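Local coordinates for protein gamma-glutamyl-gamma-aminobutyraldehyde dehydrogenase (PDB 4LIH) that probably oxidises aldehydes such as gamma-glutamyl-gamma-aminobutyraldehyde to carboxylic acids with NAD(P)+, as a member of the aldehyde dehydrogenase family, at residues 281-287 / 437-442; 163-167 / 191-195; 49-53 / 384-388; 106-110 / 124-130; 43-47 / 57-63. All coordinates share one frame. Numbering follows the deposited sequence.

Interaction 1. Residues 281-287 / 437-442; sequences NIVLPDC and AVWTSN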
# COMPACT_ATOMS: atom_id res chain seq x y z
N ASN A 281 -14.92 -29.17 -1.55
CA ASN A 281 -14.17 -29.38 -0.33
C ASN A 281 -13.38 -30.67 -0.51
O ASN A 281 -13.95 -31.75 -0.46
CB ASN A 281 -15.16 -29.48 0.83
CG ASN A 281 -14.51 -29.55 2.20
OD1 ASN A 281 -13.30 -29.30 2.43
ND2 ASN A 281 -15.33 -29.95 3.15
N ILE A 282 -12.06 -30.53 -0.75
CA ILE A 282 -11.20 -31.64 -1.18
C ILE A 282 -10.40 -32.26 -0.03
O ILE A 282 -9.61 -31.58 0.59
CB ILE A 282 -10.20 -31.17 -2.23
CG1 ILE A 282 -10.96 -30.48 -3.38
CG2 ILE A 282 -9.36 -32.39 -2.66
CD1 ILE A 282 -10.09 -29.89 -4.47
N VAL A 283 -10.60 -33.54 0.25
CA VAL A 283 -9.92 -34.19 1.38
C VAL A 283 -9.00 -35.24 0.85
O VAL A 283 -9.44 -36.21 0.27
CB VAL A 283 -10.89 -34.80 2.37
CG1 VAL A 283 -10.16 -35.31 3.59
CG2 VAL A 283 -11.92 -33.82 2.79
N LEU A 284 -7.70 -35.01 1.07
CA LEU A 284 -6.64 -35.87 0.64
C LEU A 284 -6.18 -36.85 1.74
O LEU A 284 -6.36 -36.60 2.92
CB LEU A 284 -5.46 -35.05 0.16
CG LEU A 284 -5.76 -34.21 -1.08
CD1 LEU A 284 -4.74 -33.12 -1.27
CD2 LEU A 284 -5.78 -35.12 -2.28
N PRO A 285 -5.53 -37.96 1.34
CA PRO A 285 -5.08 -39.00 2.30
C PRO A 285 -4.18 -38.49 3.44
O PRO A 285 -4.26 -38.99 4.58
CB PRO A 285 -4.31 -39.96 1.41
CG PRO A 285 -4.93 -39.81 0.06
CD PRO A 285 -5.21 -38.33 -0.05
N ASP A 286 -3.35 -37.49 3.16
CA ASP A 286 -2.48 -36.93 4.19
C ASP A 286 -3.10 -35.76 4.96
O ASP A 286 -2.39 -34.99 5.61
CB ASP A 286 -1.11 -36.58 3.61
CG ASP A 286 -1.17 -35.45 2.58
OD1 ASP A 286 -2.20 -34.78 2.41
OD2 ASP A 286 -0.16 -35.26 1.93
N CYS A 287 -4.43 -35.62 4.91
CA CYS A 287 -5.16 -34.66 5.76
C CYS A 287 -4.64 -34.73 7.19
O CYS A 287 -4.54 -35.84 7.73
CB CYS A 287 -6.64 -35.04 5.71
SG CYS A 287 -7.74 -34.13 6.78
N ALA A 437 -12.03 -25.58 -0.88
CA ALA A 437 -11.07 -25.96 0.19
C ALA A 437 -10.26 -27.19 -0.14
O ALA A 437 -10.68 -27.99 -0.99
CB ALA A 437 -11.84 -26.18 1.46
N VAL A 438 -9.07 -27.31 0.48
CA VAL A 438 -8.24 -28.49 0.36
C VAL A 438 -7.66 -28.86 1.72
O VAL A 438 -7.32 -27.97 2.52
CB VAL A 438 -7.12 -28.38 -0.72
CG1 VAL A 438 -6.19 -27.18 -0.46
CG2 VAL A 438 -6.41 -29.71 -0.85
N TRP A 439 -7.65 -30.16 2.01
CA TRP A 439 -7.10 -30.68 3.28
C TRP A 439 -5.91 -31.56 3.01
O TRP A 439 -6.05 -32.64 2.41
CB TRP A 439 -8.13 -31.47 4.08
CG TRP A 439 -9.35 -30.68 4.48
CD1 TRP A 439 -10.32 -30.21 3.64
CD2 TRP A 439 -9.70 -30.20 5.80
NE1 TRP A 439 -11.25 -29.53 4.33
CE2 TRP A 439 -10.89 -29.46 5.66
CE3 TRP A 439 -9.13 -30.33 7.07
CZ2 TRP A 439 -11.57 -28.90 6.75
CZ3 TRP A 439 -9.77 -29.74 8.16
CH2 TRP A 439 -10.97 -29.01 7.99
N THR A 440 -4.74 -31.13 3.50
CA THR A 440 -3.48 -31.81 3.28
C THR A 440 -2.44 -31.30 4.28
O THR A 440 -2.44 -30.12 4.65
CB THR A 440 -2.94 -31.61 1.84
OG1 THR A 440 -1.72 -32.36 1.68
CG2 THR A 440 -2.67 -30.12 1.50
N SER A 441 -1.56 -32.21 4.70
CA SER A 441 -0.46 -31.86 5.57
C SER A 441 0.78 -31.38 4.81
O SER A 441 1.73 -30.90 5.43
CB SER A 441 -0.10 -33.06 6.49
OG SER A 441 0.28 -34.17 5.69
N ASN A 442 0.78 -31.51 3.49
CA ASN A 442 1.97 -31.32 2.67
C ASN A 442 2.07 -29.87 2.23
O ASN A 442 1.12 -29.33 1.70
CB ASN A 442 1.92 -32.23 1.44
CG ASN A 442 3.18 -32.17 0.61
OD1 ASN A 442 3.33 -31.32 -0.27
ND2 ASN A 442 4.11 -33.07 0.88

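Interaction 2. Residues 163-167 / 191-195; sequences REPVG and AAGNS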
# COMPACT_ATOMS: atom_id res chain seq x y z
N ARG A 163 -10.20 8.81 -3.34
CA ARG A 163 -11.47 8.09 -3.45
C ARG A 163 -12.58 8.96 -2.90
O ARG A 163 -12.40 9.57 -1.85
CB ARG A 163 -11.38 6.76 -2.71
CG ARG A 163 -10.76 5.65 -3.58
CD ARG A 163 -10.77 4.28 -2.89
NE ARG A 163 -10.17 3.30 -3.79
CZ ARG A 163 -10.75 2.78 -4.87
NH1 ARG A 163 -12.01 3.07 -5.19
NH2 ARG A 163 -10.08 1.95 -5.63
N GLU A 164 -13.71 9.01 -3.60
CA GLU A 164 -14.89 9.70 -3.09
C GLU A 164 -16.11 8.77 -3.08
O GLU A 164 -16.27 7.89 -3.96
CB GLU A 164 -15.23 10.95 -3.98
CG GLU A 164 -14.05 11.92 -4.10
CD GLU A 164 -14.28 13.12 -5.02
OE1 GLU A 164 -15.14 13.10 -5.95
OE2 GLU A 164 -13.50 14.09 -4.88
N PRO A 165 -17.00 8.95 -2.12
CA PRO A 165 -18.26 8.22 -2.17
C PRO A 165 -19.03 8.40 -3.46
O PRO A 165 -19.00 9.49 -4.08
CB PRO A 165 -19.04 8.78 -0.99
CG PRO A 165 -18.43 10.10 -0.73
CD PRO A 165 -16.98 9.98 -1.07
N VAL A 166 -19.70 7.33 -3.89
CA VAL A 166 -20.38 7.31 -5.21
C VAL A 166 -21.71 8.13 -5.11
O VAL A 166 -22.17 8.75 -6.08
CB VAL A 166 -20.50 5.82 -5.71
CG1 VAL A 166 -21.52 5.05 -4.92
CG2 VAL A 166 -20.80 5.69 -7.19
N GLY A 167 -22.28 8.16 -3.93
CA GLY A 167 -23.56 8.89 -3.68
C GLY A 167 -24.64 8.05 -3.03
O GLY A 167 -24.63 7.82 -1.82
N ALA A 191 -19.55 3.85 5.72
CA ALA A 191 -18.27 4.34 6.23
C ALA A 191 -17.69 5.30 5.21
O ALA A 191 -17.08 6.31 5.57
CB ALA A 191 -17.36 3.17 6.49
N ALA A 192 -17.86 4.96 3.92
CA ALA A 192 -17.35 5.78 2.81
C ALA A 192 -18.10 7.16 2.68
O ALA A 192 -17.62 8.11 2.05
CB ALA A 192 -17.41 4.97 1.54
N GLY A 193 -19.26 7.30 3.32
CA GLY A 193 -19.97 8.60 3.21
C GLY A 193 -21.22 8.51 2.36
O GLY A 193 -22.01 9.47 2.30
N ASN A 194 -21.49 7.36 1.77
CA ASN A 194 -22.74 7.18 1.02
C ASN A 194 -24.03 7.20 1.84
O ASN A 194 -24.05 6.93 3.04
CB ASN A 194 -22.68 5.92 0.20
CG ASN A 194 -21.47 5.86 -0.67
OD1 ASN A 194 -21.39 6.54 -1.69
ND2 ASN A 194 -20.51 5.01 -0.30
N SER A 195 -25.12 7.57 1.16
CA SER A 195 -26.48 7.29 1.60
C SER A 195 -26.90 5.92 1.09
O SER A 195 -26.52 5.51 -0.04
CB SER A 195 -27.42 8.36 1.11
OG SER A 195 -27.09 9.55 1.71

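Interaction 3. Residues 49-53 / 384-388; sequences SPIDG and TGGFY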
# COMPACT_ATOMS: atom_id res chain seq x y z
N SER A 49 -43.17 -16.91 10.40
CA SER A 49 -42.04 -17.62 10.96
C SER A 49 -41.94 -19.03 10.39
O SER A 49 -42.92 -19.77 10.41
CB SER A 49 -42.20 -17.72 12.46
OG SER A 49 -41.03 -18.25 13.05
N PRO A 50 -40.74 -19.42 9.97
CA PRO A 50 -40.49 -20.78 9.52
C PRO A 50 -40.55 -21.84 10.62
O PRO A 50 -40.62 -23.03 10.32
CB PRO A 50 -39.06 -20.73 8.98
CG PRO A 50 -38.64 -19.30 8.92
CD PRO A 50 -39.61 -18.50 9.71
N ILE A 51 -40.52 -21.42 11.86
CA ILE A 51 -40.44 -22.33 12.97
C ILE A 51 -41.72 -23.14 13.00
O ILE A 51 -41.69 -24.36 13.15
CB ILE A 51 -40.27 -21.58 14.31
CG1 ILE A 51 -38.91 -20.84 14.31
CG2 ILE A 51 -40.37 -22.55 15.49
CD1 ILE A 51 -38.78 -19.80 15.42
N ASP A 52 -42.83 -22.42 12.85
CA ASP A 52 -44.15 -23.02 13.05
C ASP A 52 -45.25 -22.39 12.22
O ASP A 52 -46.42 -22.71 12.40
CB ASP A 52 -44.49 -22.99 14.55
CG ASP A 52 -44.60 -21.58 15.11
OD1 ASP A 52 -44.40 -20.59 14.36
OD2 ASP A 52 -44.89 -21.49 16.33
N GLY A 53 -44.89 -21.50 11.29
CA GLY A 53 -45.91 -20.79 10.49
C GLY A 53 -46.64 -19.61 11.16
O GLY A 53 -47.53 -19.02 10.54
N THR A 384 -45.48 -29.54 13.25
CA THR A 384 -45.22 -28.27 13.94
C THR A 384 -45.76 -27.07 13.18
O THR A 384 -45.87 -25.99 13.73
CB THR A 384 -43.72 -28.03 14.15
OG1 THR A 384 -43.07 -27.96 12.87
CG2 THR A 384 -43.12 -29.12 15.02
N GLY A 385 -46.05 -27.26 11.89
CA GLY A 385 -46.38 -26.16 11.00
C GLY A 385 -45.15 -25.47 10.39
O GLY A 385 -45.28 -24.59 9.54
N GLY A 386 -43.95 -25.88 10.81
CA GLY A 386 -42.71 -25.34 10.24
C GLY A 386 -42.05 -26.28 9.24
O GLY A 386 -42.57 -27.37 8.95
N PHE A 387 -40.88 -25.87 8.74
CA PHE A 387 -40.27 -26.50 7.57
C PHE A 387 -38.91 -27.05 7.92
O PHE A 387 -38.01 -26.30 8.20
CB PHE A 387 -40.20 -25.46 6.47
CG PHE A 387 -41.51 -24.77 6.24
CD1 PHE A 387 -42.53 -25.47 5.64
CD2 PHE A 387 -41.75 -23.50 6.69
CE1 PHE A 387 -43.77 -24.89 5.44
CE2 PHE A 387 -42.96 -22.90 6.50
CZ PHE A 387 -43.98 -23.58 5.89
N TYR A 388 -38.79 -28.38 7.93
CA TYR A 388 -37.62 -29.08 8.49
C TYR A 388 -37.27 -30.31 7.63
O TYR A 388 -38.16 -31.01 7.17
CB TYR A 388 -37.90 -29.54 9.91
CG TYR A 388 -38.23 -28.44 10.89
CD1 TYR A 388 -37.22 -27.73 11.56
CD2 TYR A 388 -39.52 -28.10 11.14
CE1 TYR A 388 -37.53 -26.73 12.45
CE2 TYR A 388 -39.84 -27.10 12.05
CZ TYR A 388 -38.86 -26.39 12.68
OH TYR A 388 -39.20 -25.41 13.60

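Interaction 4. Residues 106-110 / 124-130; sequences LDELS and TTTVDVP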
# COMPACT_ATOMS: atom_id res chain seq x y z
N LEU A 106 -28.41 -7.04 21.50
CA LEU A 106 -28.09 -8.31 20.86
C LEU A 106 -29.17 -9.38 21.04
O LEU A 106 -29.46 -10.11 20.09
CB LEU A 106 -26.73 -8.86 21.31
CG LEU A 106 -26.41 -10.22 20.67
CD1 LEU A 106 -24.99 -10.30 20.16
CD2 LEU A 106 -26.69 -11.35 21.63
N ASP A 107 -29.73 -9.53 22.26
CA ASP A 107 -30.76 -10.57 22.49
C ASP A 107 -32.00 -10.35 21.62
O ASP A 107 -32.47 -11.28 20.98
CB ASP A 107 -31.20 -10.65 23.97
CG ASP A 107 -30.13 -11.21 24.87
OD1 ASP A 107 -29.10 -11.71 24.41
OD2 ASP A 107 -30.32 -11.16 26.09
N GLU A 108 -32.51 -9.12 21.58
CA GLU A 108 -33.65 -8.75 20.73
C GLU A 108 -33.37 -9.02 19.25
O GLU A 108 -34.20 -9.61 18.54
CB GLU A 108 -34.02 -7.28 20.91
CG GLU A 108 -35.27 -6.87 20.17
CD GLU A 108 -35.46 -5.38 20.10
OE1 GLU A 108 -34.61 -4.62 20.62
OE2 GLU A 108 -36.47 -4.97 19.51
N LEU A 109 -32.19 -8.63 18.79
CA LEU A 109 -31.85 -8.75 17.37
C LEU A 109 -31.67 -10.23 17.01
O LEU A 109 -32.08 -10.69 15.96
CB LEU A 109 -30.60 -7.95 17.05
CG LEU A 109 -30.74 -6.44 17.03
CD1 LEU A 109 -29.38 -5.78 16.92
CD2 LEU A 109 -31.66 -6.02 15.89
N SER A 110 -30.99 -10.95 17.88
CA SER A 110 -30.82 -12.38 17.70
C SER A 110 -32.19 -13.09 17.65
O SER A 110 -32.41 -13.95 16.78
CB SER A 110 -29.95 -12.94 18.80
OG SER A 110 -28.66 -12.38 18.77
N THR A 124 -27.51 -17.21 15.90
CA THR A 124 -27.78 -15.76 15.75
C THR A 124 -27.15 -14.90 16.83
O THR A 124 -26.74 -13.76 16.57
CB THR A 124 -29.27 -15.42 15.60
OG1 THR A 124 -30.01 -15.82 16.77
CG2 THR A 124 -29.83 -16.05 14.35
N THR A 125 -27.09 -15.44 18.05
CA THR A 125 -26.47 -14.76 19.16
C THR A 125 -24.95 -14.69 19.10
O THR A 125 -24.36 -13.83 19.76
CB THR A 125 -26.86 -15.39 20.52
OG1 THR A 125 -26.46 -16.76 20.55
CG2 THR A 125 -28.37 -15.28 20.76
N THR A 126 -24.33 -15.58 18.32
CA THR A 126 -22.90 -15.69 18.30
C THR A 126 -22.23 -15.43 16.94
O THR A 126 -21.08 -15.02 16.90
CB THR A 126 -22.45 -17.09 18.77
OG1 THR A 126 -22.92 -18.09 17.86
CG2 THR A 126 -22.99 -17.34 20.15
N VAL A 127 -22.93 -15.67 15.85
CA VAL A 127 -22.40 -15.48 14.51
C VAL A 127 -23.04 -14.25 13.89
O VAL A 127 -22.34 -13.30 13.56
CB VAL A 127 -22.62 -16.74 13.64
CG1 VAL A 127 -22.32 -16.47 12.17
CG2 VAL A 127 -21.81 -17.93 14.18
N ASP A 128 -24.37 -14.24 13.76
CA ASP A 128 -25.04 -13.21 12.93
C ASP A 128 -24.99 -11.78 13.52
O ASP A 128 -24.47 -10.87 12.89
CB ASP A 128 -26.50 -13.64 12.62
CG ASP A 128 -26.56 -15.03 11.96
OD1 ASP A 128 -26.43 -16.06 12.64
OD2 ASP A 128 -26.68 -15.09 10.74
N VAL A 129 -25.52 -11.57 14.73
CA VAL A 129 -25.53 -10.24 15.30
C VAL A 129 -24.07 -9.76 15.64
O VAL A 129 -23.65 -8.73 15.21
CB VAL A 129 -26.52 -10.15 16.48
CG1 VAL A 129 -26.52 -8.73 17.05
CG2 VAL A 129 -27.95 -10.58 16.03
N PRO A 130 -23.26 -10.56 16.34
CA PRO A 130 -21.89 -10.06 16.55
C PRO A 130 -21.11 -9.78 15.25
O PRO A 130 -20.33 -8.82 15.23
CB PRO A 130 -21.21 -11.18 17.35
CG PRO A 130 -22.31 -11.95 17.95
CD PRO A 130 -23.47 -11.87 17.00

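Interaction 5. Residues 43-47 / 57-63; sequences RTFDC and AKVADCG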
# COMPACT_ATOMS: atom_id res chain seq x y z
N ARG A 43 -50.25 -0.70 2.47
CA ARG A 43 -49.95 -2.03 1.98
C ARG A 43 -49.09 -2.78 2.97
O ARG A 43 -48.11 -2.25 3.47
CB ARG A 43 -49.17 -1.94 0.69
CG ARG A 43 -49.90 -1.30 -0.45
CD ARG A 43 -48.95 -0.85 -1.53
NE ARG A 43 -48.03 -1.91 -1.93
CZ ARG A 43 -47.53 -2.05 -3.14
NH1 ARG A 43 -47.83 -1.17 -4.09
NH2 ARG A 43 -46.72 -3.06 -3.40
N THR A 44 -49.43 -4.03 3.24
CA THR A 44 -48.57 -4.85 4.07
C THR A 44 -48.47 -6.25 3.51
O THR A 44 -49.28 -6.66 2.67
CB THR A 44 -49.06 -4.91 5.52
OG1 THR A 44 -50.36 -5.48 5.57
CG2 THR A 44 -49.09 -3.54 6.17
N PHE A 45 -47.46 -6.97 3.97
CA PHE A 45 -47.39 -8.41 3.84
C PHE A 45 -47.26 -9.03 5.22
O PHE A 45 -46.86 -8.34 6.17
CB PHE A 45 -46.26 -8.82 2.90
CG PHE A 45 -44.85 -8.59 3.43
CD1 PHE A 45 -44.22 -9.55 4.19
CD2 PHE A 45 -44.13 -7.48 3.05
CE1 PHE A 45 -42.90 -9.37 4.61
CE2 PHE A 45 -42.83 -7.27 3.49
CZ PHE A 45 -42.21 -8.22 4.28
N ASP A 46 -47.67 -10.29 5.35
CA ASP A 46 -47.56 -11.05 6.60
C ASP A 46 -46.17 -11.67 6.69
O ASP A 46 -45.74 -12.47 5.84
CB ASP A 46 -48.59 -12.17 6.70
CG ASP A 46 -50.00 -11.68 6.94
OD1 ASP A 46 -50.26 -10.48 7.21
OD2 ASP A 46 -50.87 -12.55 6.89
N CYS A 47 -45.48 -11.28 7.74
CA CYS A 47 -44.19 -11.83 8.07
C CYS A 47 -44.36 -13.09 8.90
O CYS A 47 -44.74 -13.04 10.10
CB CYS A 47 -43.40 -10.80 8.81
SG CYS A 47 -41.76 -11.31 9.38
N ALA A 57 -45.86 -10.54 12.37
CA ALA A 57 -46.13 -9.12 12.22
C ALA A 57 -46.62 -8.86 10.82
O ALA A 57 -46.35 -9.66 9.90
CB ALA A 57 -44.87 -8.32 12.46
N LYS A 58 -47.39 -7.78 10.68
CA LYS A 58 -47.65 -7.21 9.36
C LYS A 58 -46.55 -6.17 9.07
O LYS A 58 -46.32 -5.25 9.86
CB LYS A 58 -49.04 -6.61 9.28
CG LYS A 58 -50.13 -7.68 9.31
CD LYS A 58 -51.50 -7.14 8.89
CE LYS A 58 -52.60 -8.19 9.02
NZ LYS A 58 -52.62 -9.12 7.85
N VAL A 59 -45.89 -6.32 7.93
CA VAL A 59 -44.76 -5.49 7.59
C VAL A 59 -45.09 -4.68 6.34
O VAL A 59 -45.81 -5.13 5.46
CB VAL A 59 -43.52 -6.37 7.38
CG1 VAL A 59 -42.34 -5.60 6.76
CG2 VAL A 59 -43.14 -7.02 8.72
N ALA A 60 -44.60 -3.46 6.30
CA ALA A 60 -44.84 -2.58 5.16
C ALA A 60 -44.50 -3.29 3.84
O ALA A 60 -43.45 -3.82 3.72
CB ALA A 60 -44.03 -1.31 5.31
N ASP A 61 -45.41 -3.27 2.88
CA ASP A 61 -45.13 -3.78 1.54
C ASP A 61 -44.90 -2.63 0.54
O ASP A 61 -45.85 -2.13 -0.10
CB ASP A 61 -46.26 -4.67 1.07
CG ASP A 61 -45.96 -5.28 -0.28
OD1 ASP A 61 -44.87 -5.87 -0.44
OD2 ASP A 61 -46.82 -5.16 -1.15
N CYS A 62 -43.63 -2.21 0.40
CA CYS A 62 -43.34 -1.02 -0.36
C CYS A 62 -43.43 -1.16 -1.85
O CYS A 62 -43.14 -2.21 -2.44
CB CYS A 62 -41.97 -0.41 0.03
SG CYS A 62 -41.98 0.17 1.75
N GLY A 63 -43.86 -0.08 -2.47
CA GLY A 63 -43.89 0.03 -3.91
C GLY A 63 -43.16 1.27 -4.34
O GLY A 63 -42.28 1.79 -3.63

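Interaction 1. Residues 281-287 / 437-442
Asn281 opens the segment in parallel register with Ala437 (CA-CA 4.6 Å), and its OD1 accepts the indole hydrogen of Trp439 NE1 at 2.8 Å, close to the ring plane. Ile282 bonds both ways through its backbone: Ile282 N to Ala437 O (2.9 Å) and Trp439 N to Ile282 O (2.8 Å). Val283 lies on the same sheet face as Asn281 and Trp439, with CG2 4.0 Å from Trp439 CD1. Leu284 N reaches Trp439 O at 3.2 Å, while Leu284 CD1 packs 3.8 Å from Val438 CG2. A type I turn from Leu284 to Cys287 then brings Asp286 back: Thr440 OG1 donates to Asp286 OD1 (2.6 Å) and Ser441 OG to Asp286 O (2.8 Å). Cys287 SG sits obliquely beside the Trp439 indole, 5.2 Å from its six-membered ring centroid. Two strand axes 4.6 Å apart and 12° from parallel, followed by helices 290-302 and 443-452, fit the alternating beta-alpha architecture of an aldehyde dehydrogenase catalytic domain.

Interaction 2. Residues 163-167 / 191-195
This is a polar junction made by one asparagine side chain and one backbone bond, placed where strand 157-172 is interrupted and where the chain leaves helix 178-191 to enter strand 195-199. The two strands pair in parallel with that helix between them, a beta-alpha-beta crossover consistent with the Rossmann-like dinucleotide-binding domain of aldehyde dehydrogenases. At the centre is Asn194, whose OD1 accepts from Gly167 N at 2.9 Å with a nearly straight N-H...O angle of 166°. The same oxygen also lies 2.9 Å from Val166 N, but an angle of 116° makes that second bond weak. One residue on, Ser195 N donates to Gly167 O at 3.0 Å, so main-chain pairing takes over from the side chain as strand 195-199 begins. The helix ends in a Schellman motif at Gly193, whose positive phi of 108° suits a residue without a CB; an ideal CB there would also stand only 3.4 Å from Pro165 CG. Pro165 covers this turn, its CB 3.4 Å from Ala192 O and 3.3 Å from Asn194 OD1. Asn194 ND2 is bound to Ala189 O in the helix and to Tyr493 O, so the amide bridges three parts of the chain. Phe78 of helix 64-80 packs on Pro165, strand 494-502 pairs antiparallel with strand 157-172, and Arg454 of a neighbouring subunit donates to Pro165 O.

Interaction 3. Residues 49-53 / 384-388
Two loops meet here: the turn between strands 44-48 and 55-60, which form a beta hairpin, and the glycine-rich approach to strand 388-395. Two hydrogen bonds cross between them, both accepted by consecutive carbonyls of the hairpin turn. Phe387 N donates to Pro50 O at 3.3 Å (147°), and Tyr388 OH donates to Ile51 O at 2.7 Å, with that oxygen near the plane of the tyrosine ring. Within the turn, Gly53 N closes back on Ser49 O at 2.8 Å. In the partner loop Thr384 OG1 accepts from Gly386 N at 3.1 Å, an ST turn, and is also bound to Asn381 O.

The two glycines suit this close approach. The nearest CA pair is Asp52 and Gly386, 3.9 Å apart; an ideal CB on Gly386 would fall 1.9 Å from Ile51 O, and one on Gly385 would fall 2.6 Å from Asp52 O, both clashes. Gly385 also has a positive phi of 84°. The carboxylate of Asp52 turns away to a salt bridge with Arg54. Apolar contact is slight: Pro50 CB lies 4.5 Å from Phe387 CD2. The Ile51 CG2 methyl sits beside the hydroxyl, 3.6 Å from Tyr388 OH. Ile51 also touches Asn340 and Pro341. Gly386 CA makes a CA-H...O contact with Ile51 O, 3.2 Å with an angle of 147° at the hydrogen.

Interaction 4. Residues 106-110 / 124-130
The short helical segments cross at 90°, their axes 9.2 Å apart, in an orthogonal pair of consecutive helices, 106-117 and 121-142, joined by a short connection. The backbones come closest at Ser110 and Thr124, CA to CA 4.9 Å. Segment 124-130 is irregular: Val129 N bonds Thr124 O at 3.1 Å across a wider pi-type turn, and the N atoms of Thr126 and Pro130 have no bond to the preceding turn; at Pro130 the ring nitrogen has no hydrogen to give.

Val129 points toward the other helix and fills the crossing, with CG1 3.8 Å from Leu106 CD1 and CG2 3.9 Å from Leu109 CB. Leu106 CD1 also meets Pro130 CD at 3.8 Å. Leu109 also packs against Arg210 and Val211 of helix 206-218. Thr124 OG1 lies 3.0 Å from Ser110 O, and it is hydrogen-bonded to Thr114 OG1. Ser110 OG donates to Leu106 O at 2.7 Å and rests 3.4 Å from Val129 CG2.

Interaction 5. Residues 43-47 / 57-63
Four backbone hydrogen bonds join the two segments. Phe45 and Val59 form a hydrogen-bonded antiparallel pair, Phe45 N to Val59 O at 2.9 Å and Val59 N to Phe45 O at 2.8 Å. Cys47 N is satisfied by Ala57 O at 2.8 Å, Cys47 having a further backbone bond with Leu56, and at the other end Asp61 N gives Arg43 O an almost linear bond, 2.9 Å at 177°. Between these, Thr44 with Ala60 and Asp46 with Lys58 are non-hydrogen-bonded pairs. There Thr44 CA makes a CA-H...O contact with Val59 O at 3.1 Å. Lys58 CA makes another with Phe45 O at 3.5 Å. This antiparallel pairing, with the short turn 49-54 between, makes a beta hairpin of strands 44-48 and 55-60; the axes are 4.5 Å apart, and the 140° between strand directions reflects its twist.

Two salt bridges also cross the pair. Lys58 NZ bonds Asp46 OD1 at 2.8 Å, on the Asp46 face. Arg43 NH2 makes the other to Asp61 OD2 at 3.1 Å (158°), while Arg43 NE adds a weak bond to Asp61 O, 2.9 Å at only 115°. On the opposite face Val59 CB stands 4.1 Å from the Phe45 ring centroid, 20° off the normal, a CH-pi contact, and Cys47 CB packs 3.8 Å from Val59 CG2. Leu206 of helix 206-218 covers Cys47 and Val59, and Gly63 N is bonded by Asp66 OD2.

In the fold
Interactions 3 and 5 belong to one hairpin: residues 49-53 are the turn joining the strands that pair in interaction 5, so the two centres are only 20 Å apart, and interaction 3 fastens that turn to a loop over 300 residues later. Interaction 4 lies within the loop closed by interaction 3, its nearest atoms about 9 Å from it and about 11 Å from interaction 5; helix 206-218 touches both 4 and 5. Interaction 2 is about 15 Å from interaction 4 between nearest atoms, while interaction 1, in another sheet, is 42 Å from interaction 2 and 48 Å from interaction 5 between centres. None touches the predicted active-site residue, Glu274.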